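Local coordinates for protein tryptophan synthase alpha-subunit (Pyrococcus furiosus, PDB 1GEQ) that catalyses the aldol cleavage of indoleglycerol phosphate to indole and glyceraldehyde 3-phosphate in the final step of tryptophan biosynthesis, at residues P9-G14 with N23-L28; G96-L101 with T126-E131; V160-L165 with V194-G199. All blocks are in the same frame, centred on the assembly; numbering follows the deposited sequence.

Overall arrangement
All three contacts belong to one eight-stranded parallel TIM barrel, each between a different pair of elements. Contacts 1 and 3 are buried and both reach the barrel sheet, on opposite sides of the chain's centre, their centres about 19 Å apart. Contact 3 joins two neighbouring strands through backbone hydrogen bonds and side chains on both faces of the sheet; contact 1 joins a strand to its covering helix through carbon atoms alone. Contact 2, about 25 Å from contact 1 and 24 Å from contact 3 between centres, is partly buried and links two outer helices, adding a salt bridge to an apolar seam. Contact 3 lies closest to the proton acceptors, contact 1 further, contact 2 away.

Contact 1. Residues P9-G14 with N23-L28; sequences PYLTAG and NFLLAL
P9 and L11 lie on a strand that runs almost antiparallel to helix 23-28, the short axes 10.2 Å apart at their closest and 171° between their directions, with P9 opposite L28 and L11 opposite L25 in the backbone register. L11 carries most of the contact. Its CG is anti to the carbonyl carbon (chi1 -67°), and from there the single methyl CD1 reaches three helix residues. L25 CD2 is the nearest, 3.6 Å from L11 CD1, the two leucines sliding past each other in opposite directions. F24 meets the same methyl not with its ring but with its CB, 3.7 Å from L11 CD1. L28 adds a looser touch, its CD1 4.4 Å from L11 CD1. One turn along the helix from F24, L28 also covers the proline: L28 CD1 stands 4.1 Å from P9 CB. The strand itself is tied by backbone hydrogen bonds to E36 and G38 on one flank and V219 on the other, while I227 of helix 221-230 touches both L11 and F24 and I71 and F75 of helix 65-76 touch L25. Strand 6-12 and helix 18-28 are the first two elements of a beta-alpha-beta unit completed by strand 35-38, which carries the proton acceptor E36, its side chain about 7 Å from that of P9. Between the two segments only aliphatic carbons meet, burying 203 Å² in all, so the helix is held to the strand here by burial of apolar surface, while the directional bonding of the strand is spent on its sheet neighbours.

Contact 2. Residues G96-L101 with T126-E131; sequences GVRNFL and TEIARE
R98 reaches across from helix 97-101 to E131 on helix 126-131, its guanidinium nearly coplanar with the carboxylate, the planes 24° apart. The arginine CG is anti to the backbone N (chi1 -171°), and the chain then bends at chi2 and chi3. NH2 donates to E131 OE2 in a salt bridge of 2.5 Å, a length short enough to be doubtful in detail, and the carboxylate lies at the guanidinium edge, in its plane. I128 takes a face of the same group: its CG2 sits 3.9 Å above the plane, over the centre. R98 NE forms a second salt bridge, with E132, so two glutamates of helix 122-132 grip one arginine and probably fix the turn of its flat head. Next to the salt bridge, I128 is wedged among three side chains of the other helix. Besides the arginine, its CG2 meets L101 CD1 at 3.9 Å, and its CD1 meets V97 CG1 at 4.2 Å. L101 CD1 also comes up against the backbone of the partner helix, 3.7 Å from A129 CA. F125 of helix 122-132 touches both V97 and L101. The short axes lie 9.8 Å apart with a crossing angle of -36°, as adjacent outer helices of a TIM barrel pack: helix 97-107 leads into strand 111-114, and helix 122-132 lies between strands 111-114 and 135-140.

Contact 3. Residues V160-L165 with V194-G199; sequences VYLVSL and VAVGFG
Y161 sets its ring against strand 194-197, touching A195 and G197. Beyond CB, its CG is anti to the backbone N (chi1 -177°). CD1 then meets A195 O at 3.5 Å, the oxygen lying in the ring plane at its edge. CE1 comes next, 3.5 Å from G197 N, which approaches obliquely. CZ has G197 CA as its neighbour, and the tip, OH, is 3.7 Å from that same G197 CA. G197 has no side chain, and a CB there would fall only 2.2 Å from Y161 OH, so the hydroxyl can lie here only because G197 lacks that atom. One ring face is covered by V163 CG1, 3.5 Å above the plane and offset toward the rim. The two strands are parallel neighbours, sixth and seventh in the eight-stranded TIM barrel, and Y161 faces the side of the sheet on which the proton acceptor E36 lies, about 4 Å from it between side chains. An alanine here would probably leave G197 and V163 CG1 without the ring they pack against and open a gap beside E36. Backbone hydrogen bonds join the strands in turn: A195 N to V160 O, L162 N to A195 O, and G197 N to L162 O. On the opposite face L162 crosses V194 at about a right angle and is packed tightly, its CG 3.4 Å from V194 CG1. The end of F198 comes in toward strand 160-163, with CE2 3.5 Å from L162 O, while V196 CB sits over the centre of that ring. L182 and A186 of helix 177-189 touch L162, and L209 of helix 203-211 touches both V196 and F198.

Contact 1. Residues P9-G14 with N23-L28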
ATOM      1  N   PRO A   9      -3.910   3.867   5.165  1.00 22.39           N
ATOM      2  CA  PRO A   9      -3.331   4.968   4.394  1.00 21.52           C
ATOM      3  C   PRO A   9      -2.167   4.505   3.522  1.00 22.01           C
ATOM      4  O   PRO A   9      -1.436   3.572   3.884  1.00 21.85           O
ATOM      5  CB  PRO A   9      -2.856   5.948   5.475  1.00 21.55           C
ATOM      6  CG  PRO A   9      -3.658   5.563   6.723  1.00 23.45           C
ATOM      7  CD  PRO A   9      -3.715   4.060   6.611  1.00 22.05           C
ATOM      8  N   TYR A  10      -2.019   5.137   2.362  1.00 20.29           N
ATOM      9  CA  TYR A  10      -0.893   4.864   1.480  1.00 20.13           C
ATOM     10  C   TYR A  10      -0.187   6.214   1.375  1.00 19.13           C
ATOM     11  O   TYR A  10      -0.846   7.241   1.196  1.00 19.90           O
ATOM     12  CB  TYR A  10      -1.319   4.453   0.065  1.00 19.18           C
ATOM     13  CG  TYR A  10      -0.176   4.638  -0.920  1.00 20.89           C
ATOM     14  CD1 TYR A  10       0.775   3.636  -1.119  1.00 21.46           C
ATOM     15  CD2 TYR A  10       0.031   5.878  -1.545  1.00 21.74           C
ATOM     16  CE1 TYR A  10       1.911   3.863  -1.902  1.00 19.52           C
ATOM     17  CE2 TYR A  10       1.160   6.114  -2.323  1.00 20.89           C
ATOM     18  CZ  TYR A  10       2.100   5.108  -2.494  1.00 23.52           C
ATOM     19  OH  TYR A  10       3.244   5.366  -3.226  1.00 22.25           O
ATOM     20  N   LEU A  11       1.135   6.211   1.493  1.00 17.13           N
ATOM     21  CA  LEU A  11       1.924   7.439   1.378  1.00 20.11           C
ATOM     22  C   LEU A  11       3.192   7.096   0.621  1.00 18.19           C
ATOM     23  O   LEU A  11       3.712   5.991   0.752  1.00 19.91           O
ATOM     24  CB  LEU A  11       2.321   7.984   2.762  1.00 23.54           C
ATOM     25  CG  LEU A  11       1.252   8.519   3.711  1.00 28.49           C
ATOM     26  CD1 LEU A  11       1.903   8.934   5.019  1.00 29.41           C
ATOM     27  CD2 LEU A  11       0.546   9.703   3.080  1.00 29.25           C
ATOM     28  N   THR A  12       3.695   8.036  -0.173  1.00 20.15           N
ATOM     29  CA  THR A  12       4.931   7.788  -0.897  1.00 19.02           C
ATOM     30  C   THR A  12       6.105   8.239  -0.021  1.00 20.26           C
ATOM     31  O   THR A  12       6.095   9.355   0.511  1.00 18.70           O
ATOM     32  CB  THR A  12       4.952   8.553  -2.235  1.00 20.15           C
ATOM     33  OG1 THR A  12       3.882   8.076  -3.067  1.00 21.79           O
ATOM     34  CG2 THR A  12       6.282   8.347  -2.954  1.00 22.06           C
ATOM     35  N   ALA A  13       7.099   7.370   0.151  1.00 21.59           N
ATOM     36  CA  ALA A  13       8.261   7.714   0.973  1.00 23.62           C
ATOM     37  C   ALA A  13       9.045   8.864   0.333  1.00 26.07           C
ATOM     38  O   ALA A  13       9.305   8.860  -0.871  1.00 24.04           O
ATOM     39  CB  ALA A  13       9.169   6.492   1.141  1.00 25.41           C
ATOM     40  N   GLY A  14       9.398   9.855   1.148  1.00 27.68           N
ATOM     41  CA  GLY A  14      10.169  10.988   0.655  1.00 29.33           C
ATOM     42  C   GLY A  14       9.381  12.085  -0.030  1.00 29.98           C
ATOM     43  O   GLY A  14       9.962  12.950  -0.686  1.00 32.42           O
ATOM     44  N   ASN A  23       6.524  12.282   9.881  1.00 29.79           N
ATOM     45  CA  ASN A  23       5.553  13.121  10.567  1.00 29.28           C
ATOM     46  C   ASN A  23       4.127  12.765  10.153  1.00 28.45           C
ATOM     47  O   ASN A  23       3.215  12.746  10.985  1.00 24.70           O
ATOM     48  CB  ASN A  23       5.806  14.602  10.263  1.00 34.25           C
ATOM     49  CG  ASN A  23       7.022  15.150  10.983  1.00 37.74           C
ATOM     50  OD1 ASN A  23       7.615  14.481  11.832  1.00 41.53           O
ATOM     51  ND2 ASN A  23       7.395  16.380  10.654  1.00 38.77           N
ATOM     52  N   PHE A  24       3.927  12.497   8.867  1.00 26.91           N
ATOM     53  CA  PHE A  24       2.595  12.144   8.388  1.00 25.15           C
ATOM     54  C   PHE A  24       2.155  10.816   8.996  1.00 23.46           C
ATOM     55  O   PHE A  24       1.022  10.688   9.447  1.00 25.27           O
ATOM     56  CB  PHE A  24       2.570  12.031   6.855  1.00 24.72           C
ATOM     57  CG  PHE A  24       2.932  13.309   6.131  1.00 25.08           C
ATOM     58  CD1 PHE A  24       2.681  14.556   6.705  1.00 25.08           C
ATOM     59  CD2 PHE A  24       3.471  13.264   4.847  1.00 23.80           C
ATOM     60  CE1 PHE A  24       2.960  15.737   6.007  1.00 24.44           C
ATOM     61  CE2 PHE A  24       3.751  14.437   4.143  1.00 22.51           C
ATOM     62  CZ  PHE A  24       3.497  15.677   4.726  1.00 23.49           C
ATOM     63  N   LEU A  25       3.046   9.830   8.996  1.00 26.05           N
ATOM     64  CA  LEU A  25       2.727   8.513   9.544  1.00 28.75           C
ATOM     65  C   LEU A  25       2.315   8.578  11.014  1.00 29.87           C
ATOM     66  O   LEU A  25       1.320   7.971  11.423  1.00 32.29           O
ATOM     67  CB  LEU A  25       3.925   7.570   9.385  1.00 29.05           C
ATOM     68  CG  LEU A  25       4.318   7.164   7.959  1.00 28.02           C
ATOM     69  CD1 LEU A  25       5.529   6.251   8.008  1.00 30.10           C
ATOM     70  CD2 LEU A  25       3.150   6.480   7.279  1.00 29.13           C
ATOM     71  N   LEU A  26       3.083   9.313  11.809  1.00 30.17           N
ATOM     72  CA  LEU A  26       2.787   9.450  13.231  1.00 29.19           C
ATOM     73  C   LEU A  26       1.436  10.124  13.451  1.00 28.20           C
ATOM     74  O   LEU A  26       0.712   9.791  14.386  1.00 30.04           O
ATOM     75  CB  LEU A  26       3.906  10.246  13.913  1.00 31.16           C
ATOM     76  CG  LEU A  26       5.236   9.485  13.979  1.00 30.42           C
ATOM     77  CD1 LEU A  26       6.376  10.420  14.355  1.00 35.49           C
ATOM     78  CD2 LEU A  26       5.109   8.357  14.988  1.00 34.57           C
ATOM     79  N   ALA A  27       1.082  11.065  12.583  1.00 27.11           N
ATOM     80  CA  ALA A  27      -0.195  11.750  12.724  1.00 26.56           C
ATOM     81  C   ALA A  27      -1.396  10.890  12.320  1.00 28.01           C
ATOM     82  O   ALA A  27      -2.485  11.042  12.879  1.00 27.16           O
ATOM     83  CB  ALA A  27      -0.187  13.042  11.913  1.00 29.19           C
ATOM     84  N   LEU A  28      -1.211   9.994  11.352  1.00 27.18           N
ATOM     85  CA  LEU A  28      -2.314   9.147  10.893  1.00 28.21           C
ATOM     86  C   LEU A  28      -2.409   7.804  11.615  1.00 27.94           C
ATOM     87  O   LEU A  28      -3.415   7.097  11.498  1.00 27.72           O
ATOM     88  CB  LEU A  28      -2.187   8.879   9.390  1.00 26.80           C
ATOM     89  CG  LEU A  28      -2.244  10.080   8.441  1.00 29.84           C
ATOM     90  CD1 LEU A  28      -1.991   9.620   7.007  1.00 30.08           C
ATOM     91  CD2 LEU A  28      -3.597  10.756   8.560  1.00 30.74           C
TER

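Contact 2. Residues G96-L101 with T126-E131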
ATOM      1  N   GLY A  96      19.104  -7.157  -4.951  1.00 53.82           N
ATOM      2  CA  GLY A  96      19.125  -8.537  -4.508  1.00 50.98           C
ATOM      3  C   GLY A  96      17.931  -8.789  -3.609  1.00 48.03           C
ATOM      4  O   GLY A  96      17.854  -8.248  -2.504  1.00 48.54           O
ATOM      5  N   VAL A  97      16.999  -9.609  -4.085  1.00 45.35           N
ATOM      6  CA  VAL A  97      15.791  -9.929  -3.337  1.00 43.54           C
ATOM      7  C   VAL A  97      16.062 -10.269  -1.875  1.00 43.43           C
ATOM      8  O   VAL A  97      15.524  -9.626  -0.969  1.00 40.25           O
ATOM      9  CB  VAL A  97      15.040 -11.106  -3.990  1.00 43.53           C
ATOM     10  CG1 VAL A  97      13.825 -11.486  -3.155  1.00 42.78           C
ATOM     11  CG2 VAL A  97      14.620 -10.728  -5.398  1.00 44.70           C
ATOM     12  N   ARG A  98      16.896 -11.279  -1.647  1.00 43.39           N
ATOM     13  CA  ARG A  98      17.217 -11.696  -0.288  1.00 44.45           C
ATOM     14  C   ARG A  98      17.741 -10.534   0.548  1.00 44.42           C
ATOM     15  O   ARG A  98      17.238 -10.279   1.642  1.00 42.30           O
ATOM     16  CB  ARG A  98      18.237 -12.834  -0.309  1.00 45.71           C
ATOM     17  CG  ARG A  98      18.456 -13.464   1.051  1.00 48.48           C
ATOM     18  CD  ARG A  98      18.675 -14.958   0.917  1.00 49.81           C
ATOM     19  NE  ARG A  98      17.799 -15.695   1.822  1.00 51.69           N
ATOM     20  CZ  ARG A  98      17.122 -16.785   1.478  1.00 52.43           C
ATOM     21  NH1 ARG A  98      17.218 -17.268   0.245  1.00 51.64           N
ATOM     22  NH2 ARG A  98      16.335 -17.379   2.359  1.00 52.97           N
ATOM     23  N   ASN A  99      18.746  -9.829   0.033  1.00 46.05           N
ATOM     24  CA  ASN A  99      19.312  -8.684   0.744  1.00 47.49           C
ATOM     25  C   ASN A  99      18.221  -7.683   1.110  1.00 46.15           C
ATOM     26  O   ASN A  99      18.151  -7.211   2.241  1.00 45.59           O
ATOM     27  CB  ASN A  99      20.350  -7.951  -0.113  1.00 51.44           C
ATOM     28  CG  ASN A  99      21.620  -8.746  -0.316  1.00 55.83           C
ATOM     29  OD1 ASN A  99      21.846  -9.760   0.341  1.00 58.06           O
ATOM     30  ND2 ASN A  99      22.473  -8.278  -1.225  1.00 58.48           N
ATOM     31  N   PHE A 100      17.381  -7.359   0.131  1.00 45.29           N
ATOM     32  CA  PHE A 100      16.306  -6.396   0.330  1.00 43.68           C
ATOM     33  C   PHE A 100      15.341  -6.836   1.419  1.00 42.18           C
ATOM     34  O   PHE A 100      15.133  -6.120   2.401  1.00 40.67           O
ATOM     35  CB  PHE A 100      15.537  -6.186  -0.979  1.00 48.11           C
ATOM     36  CG  PHE A 100      14.630  -4.986  -0.960  1.00 50.86           C
ATOM     37  CD1 PHE A 100      14.998  -3.813  -1.611  1.00 52.60           C
ATOM     38  CD2 PHE A 100      13.418  -5.020  -0.276  1.00 51.30           C
ATOM     39  CE1 PHE A 100      14.176  -2.687  -1.580  1.00 54.19           C
ATOM     40  CE2 PHE A 100      12.589  -3.899  -0.236  1.00 52.51           C
ATOM     41  CZ  PHE A 100      12.969  -2.730  -0.890  1.00 53.92           C
ATOM     42  N   LEU A 101      14.748  -8.011   1.242  1.00 40.99           N
ATOM     43  CA  LEU A 101      13.791  -8.533   2.210  1.00 40.60           C
ATOM     44  C   LEU A 101      14.369  -8.595   3.625  1.00 40.93           C
ATOM     45  O   LEU A 101      13.680  -8.289   4.602  1.00 39.88           O
ATOM     46  CB  LEU A 101      13.309  -9.918   1.767  1.00 39.35           C
ATOM     47  CG  LEU A 101      12.554  -9.950   0.432  1.00 38.85           C
ATOM     48  CD1 LEU A 101      12.058 -11.361   0.146  1.00 38.67           C
ATOM     49  CD2 LEU A 101      11.385  -8.978   0.484  1.00 37.91           C
ATOM     50  N   THR A 126       8.124 -15.733  -3.150  1.00 37.67           N
ATOM     51  CA  THR A 126       7.329 -16.144  -1.994  1.00 38.49           C
ATOM     52  C   THR A 126       8.114 -17.055  -1.060  1.00 39.37           C
ATOM     53  O   THR A 126       7.912 -17.044   0.157  1.00 37.18           O
ATOM     54  CB  THR A 126       6.042 -16.885  -2.429  1.00 38.63           C
ATOM     55  OG1 THR A 126       6.390 -18.058  -3.173  1.00 40.05           O
ATOM     56  CG2 THR A 126       5.178 -15.981  -3.291  1.00 37.89           C
ATOM     57  N   GLU A 127       9.009 -17.846  -1.643  1.00 40.87           N
ATOM     58  CA  GLU A 127       9.843 -18.772  -0.890  1.00 43.73           C
ATOM     59  C   GLU A 127      10.776 -18.017   0.047  1.00 41.17           C
ATOM     60  O   GLU A 127      10.834 -18.287   1.247  1.00 39.56           O
ATOM     61  CB  GLU A 127      10.670 -19.613  -1.862  1.00 50.13           C
ATOM     62  CG  GLU A 127      11.690 -20.515  -1.207  1.00 58.50           C
ATOM     63  CD  GLU A 127      12.540 -21.264  -2.223  1.00 64.63           C
ATOM     64  OE1 GLU A 127      11.982 -22.092  -2.977  1.00 65.44           O
ATOM     65  OE2 GLU A 127      13.766 -21.018  -2.267  1.00 67.69           O
ATOM     66  N   ILE A 128      11.504 -17.066  -0.525  1.00 39.81           N
ATOM     67  CA  ILE A 128      12.459 -16.251   0.218  1.00 39.51           C
ATOM     68  C   ILE A 128      11.772 -15.344   1.237  1.00 37.71           C
ATOM     69  O   ILE A 128      12.271 -15.151   2.346  1.00 36.47           O
ATOM     70  CB  ILE A 128      13.276 -15.397  -0.757  1.00 41.64           C
ATOM     71  CG1 ILE A 128      13.977 -16.316  -1.762  1.00 42.97           C
ATOM     72  CG2 ILE A 128      14.284 -14.551  -0.003  1.00 42.68           C
ATOM     73  CD1 ILE A 128      14.450 -15.615  -3.016  1.00 44.27           C
ATOM     74  N   ALA A 129      10.627 -14.784   0.855  1.00 36.32           N
ATOM     75  CA  ALA A 129       9.882 -13.908   1.746  1.00 35.22           C
ATOM     76  C   ALA A 129       9.560 -14.665   3.025  1.00 34.42           C
ATOM     77  O   ALA A 129       9.747 -14.161   4.132  1.00 35.02           O
ATOM     78  CB  ALA A 129       8.592 -13.450   1.071  1.00 33.08           C
ATOM     79  N   ARG A 130       9.063 -15.884   2.858  1.00 37.14           N
ATOM     80  CA  ARG A 130       8.719 -16.732   3.988  1.00 39.33           C
ATOM     81  C   ARG A 130       9.956 -16.989   4.836  1.00 39.51           C
ATOM     82  O   ARG A 130       9.915 -16.899   6.063  1.00 38.41           O
ATOM     83  CB  ARG A 130       8.150 -18.055   3.483  1.00 43.65           C
ATOM     84  CG  ARG A 130       8.214 -19.172   4.502  1.00 52.24           C
ATOM     85  CD  ARG A 130       7.643 -20.464   3.945  1.00 59.52           C
ATOM     86  NE  ARG A 130       7.980 -21.613   4.785  1.00 66.61           N
ATOM     87  CZ  ARG A 130       9.183 -22.180   4.833  1.00 70.21           C
ATOM     88  NH1 ARG A 130      10.171 -21.710   4.083  1.00 72.23           N
ATOM     89  NH2 ARG A 130       9.400 -23.214   5.638  1.00 72.89           N
ATOM     90  N   GLU A 131      11.060 -17.316   4.175  1.00 40.66           N
ATOM     91  CA  GLU A 131      12.300 -17.587   4.885  1.00 43.58           C
ATOM     92  C   GLU A 131      12.786 -16.368   5.655  1.00 43.19           C
ATOM     93  O   GLU A 131      13.322 -16.497   6.754  1.00 43.89           O
ATOM     94  CB  GLU A 131      13.375 -18.069   3.904  1.00 46.23           C
ATOM     95  CG  GLU A 131      13.222 -19.546   3.561  1.00 50.85           C
ATOM     96  CD  GLU A 131      13.980 -19.959   2.314  1.00 51.93           C
ATOM     97  OE1 GLU A 131      13.865 -21.137   1.916  1.00 54.96           O
ATOM     98  OE2 GLU A 131      14.683 -19.110   1.725  1.00 53.70           O
TER

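Contact 3. Residues V160-L165 with V194-G199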
ATOM      1  N   VAL A 160      -4.778  -9.782   0.137  1.00 17.39           N
ATOM      2  CA  VAL A 160      -4.901  -9.584  -1.294  1.00 16.49           C
ATOM      3  C   VAL A 160      -5.312  -8.137  -1.531  1.00 17.91           C
ATOM      4  O   VAL A 160      -6.276  -7.649  -0.940  1.00 18.06           O
ATOM      5  CB  VAL A 160      -5.960 -10.534  -1.895  1.00 16.19           C
ATOM      6  CG1 VAL A 160      -6.166 -10.222  -3.364  1.00 15.76           C
ATOM      7  CG2 VAL A 160      -5.500 -11.986  -1.715  1.00 19.16           C
ATOM      8  N   TYR A 161      -4.577  -7.450  -2.394  1.00 14.27           N
ATOM      9  CA  TYR A 161      -4.877  -6.054  -2.668  1.00 15.60           C
ATOM     10  C   TYR A 161      -5.561  -5.890  -4.028  1.00 16.11           C
ATOM     11  O   TYR A 161      -4.972  -6.152  -5.069  1.00 17.34           O
ATOM     12  CB  TYR A 161      -3.576  -5.244  -2.595  1.00 16.04           C
ATOM     13  CG  TYR A 161      -3.713  -3.750  -2.792  1.00 18.94           C
ATOM     14  CD1 TYR A 161      -4.836  -3.059  -2.343  1.00 21.12           C
ATOM     15  CD2 TYR A 161      -2.681  -3.012  -3.374  1.00 24.31           C
ATOM     16  CE1 TYR A 161      -4.925  -1.667  -2.465  1.00 19.82           C
ATOM     17  CE2 TYR A 161      -2.761  -1.621  -3.495  1.00 22.89           C
ATOM     18  CZ  TYR A 161      -3.883  -0.963  -3.040  1.00 22.07           C
ATOM     19  OH  TYR A 161      -3.963   0.401  -3.188  1.00 22.58           O
ATOM     20  N   LEU A 162      -6.821  -5.474  -3.995  1.00 15.77           N
ATOM     21  CA  LEU A 162      -7.606  -5.273  -5.211  1.00 16.36           C
ATOM     22  C   LEU A 162      -7.481  -3.812  -5.639  1.00 18.80           C
ATOM     23  O   LEU A 162      -7.687  -2.904  -4.833  1.00 18.97           O
ATOM     24  CB  LEU A 162      -9.085  -5.590  -4.956  1.00 16.09           C
ATOM     25  CG  LEU A 162      -9.423  -6.962  -4.357  1.00 17.80           C
ATOM     26  CD1 LEU A 162     -10.944  -7.165  -4.373  1.00 19.48           C
ATOM     27  CD2 LEU A 162      -8.737  -8.042  -5.139  1.00 19.27           C
ATOM     28  N   VAL A 163      -7.151  -3.583  -6.905  1.00 17.76           N
ATOM     29  CA  VAL A 163      -7.013  -2.216  -7.389  1.00 19.58           C
ATOM     30  C   VAL A 163      -7.849  -1.993  -8.645  1.00 20.15           C
ATOM     31  O   VAL A 163      -8.303  -2.950  -9.278  1.00 19.23           O
ATOM     32  CB  VAL A 163      -5.533  -1.873  -7.713  1.00 19.38           C
ATOM     33  CG1 VAL A 163      -4.691  -1.916  -6.443  1.00 22.50           C
ATOM     34  CG2 VAL A 163      -4.988  -2.850  -8.755  1.00 23.70           C
ATOM     35  N   SER A 164      -8.051  -0.729  -9.003  1.00 23.78           N
ATOM     36  CA  SER A 164      -8.831  -0.386 -10.189  1.00 30.32           C
ATOM     37  C   SER A 164      -7.882  -0.268 -11.386  1.00 32.07           C
ATOM     38  O   SER A 164      -6.707   0.056 -11.216  1.00 32.51           O
ATOM     39  CB  SER A 164      -9.560   0.938  -9.947  1.00 32.02           C
ATOM     40  OG  SER A 164     -10.781   0.982 -10.658  1.00 37.92           O
ATOM     41  N   LEU A 165      -8.397  -0.509 -12.595  1.00 36.28           N
ATOM     42  CA  LEU A 165      -7.564  -0.450 -13.798  1.00 40.22           C
ATOM     43  C   LEU A 165      -6.588   0.725 -13.845  1.00 42.08           C
ATOM     44  O   LEU A 165      -5.421   0.539 -14.185  1.00 42.97           O
ATOM     45  CB  LEU A 165      -8.442  -0.458 -15.056  1.00 40.74           C
ATOM     46  CG  LEU A 165      -8.956  -1.849 -15.455  1.00 40.23           C
ATOM     47  CD1 LEU A 165     -10.013  -1.728 -16.540  1.00 43.17           C
ATOM     48  CD2 LEU A 165      -7.795  -2.709 -15.918  1.00 39.93           C
ATOM     49  N   VAL A 194      -9.068  -9.119   2.291  1.00 15.77           N
ATOM     50  CA  VAL A 194      -8.911  -8.327   1.079  1.00 18.92           C
ATOM     51  C   VAL A 194      -8.989  -6.844   1.408  1.00 18.91           C
ATOM     52  O   VAL A 194      -9.825  -6.425   2.207  1.00 19.61           O
ATOM     53  CB  VAL A 194     -10.034  -8.655   0.044  1.00 19.16           C
ATOM     54  CG1 VAL A 194      -9.960  -7.704  -1.132  1.00 23.28           C
ATOM     55  CG2 VAL A 194      -9.903 -10.094  -0.430  1.00 19.83           C
ATOM     56  N   ALA A 195      -8.108  -6.060   0.795  1.00 16.28           N
ATOM     57  CA  ALA A 195      -8.113  -4.616   0.977  1.00 18.39           C
ATOM     58  C   ALA A 195      -8.315  -4.073  -0.437  1.00 17.15           C
ATOM     59  O   ALA A 195      -7.848  -4.686  -1.411  1.00 19.46           O
ATOM     60  CB  ALA A 195      -6.770  -4.140   1.552  1.00 18.73           C
ATOM     61  N   VAL A 196      -9.023  -2.960  -0.561  1.00 15.83           N
ATOM     62  CA  VAL A 196      -9.275  -2.381  -1.879  1.00 15.43           C
ATOM     63  C   VAL A 196      -8.714  -0.964  -2.008  1.00 15.73           C
ATOM     64  O   VAL A 196      -8.767  -0.172  -1.067  1.00 15.14           O
ATOM     65  CB  VAL A 196     -10.790  -2.314  -2.186  1.00 15.08           C
ATOM     66  CG1 VAL A 196     -11.393  -3.721  -2.180  1.00 14.65           C
ATOM     67  CG2 VAL A 196     -11.493  -1.424  -1.144  1.00 14.11           C
ATOM     68  N   GLY A 197      -8.165  -0.676  -3.187  1.00 17.21           N
ATOM     69  CA  GLY A 197      -7.623   0.643  -3.474  1.00 17.22           C
ATOM     70  C   GLY A 197      -8.307   1.042  -4.761  1.00 17.68           C
ATOM     71  O   GLY A 197      -7.769   0.849  -5.855  1.00 18.92           O
ATOM     72  N   PHE A 198      -9.522   1.562  -4.626  1.00 15.41           N
ATOM     73  CA  PHE A 198     -10.325   1.942  -5.774  1.00 19.86           C
ATOM     74  C   PHE A 198     -10.439   3.449  -5.996  1.00 21.31           C
ATOM     75  O   PHE A 198     -11.308   3.892  -6.743  1.00 22.79           O
ATOM     76  CB  PHE A 198     -11.731   1.351  -5.621  1.00 17.52           C
ATOM     77  CG  PHE A 198     -11.784  -0.166  -5.650  1.00 15.94           C
ATOM     78  CD1 PHE A 198     -12.915  -0.832  -5.186  1.00 17.97           C
ATOM     79  CD2 PHE A 198     -10.747  -0.919  -6.198  1.00 17.47           C
ATOM     80  CE1 PHE A 198     -13.018  -2.220  -5.277  1.00 19.53           C
ATOM     81  CE2 PHE A 198     -10.837  -2.301  -6.292  1.00 16.30           C
ATOM     82  CZ  PHE A 198     -11.977  -2.957  -5.831  1.00 21.50           C
ATOM     83  N   GLY A 199      -9.590   4.229  -5.329  1.00 20.60           N
ATOM     84  CA  GLY A 199      -9.627   5.673  -5.498  1.00 22.46           C
ATOM     85  C   GLY A 199     -10.708   6.342  -4.670  1.00 25.06           C
ATOM     86  O   GLY A 199     -11.427   7.218  -5.149  1.00 24.88           O
TER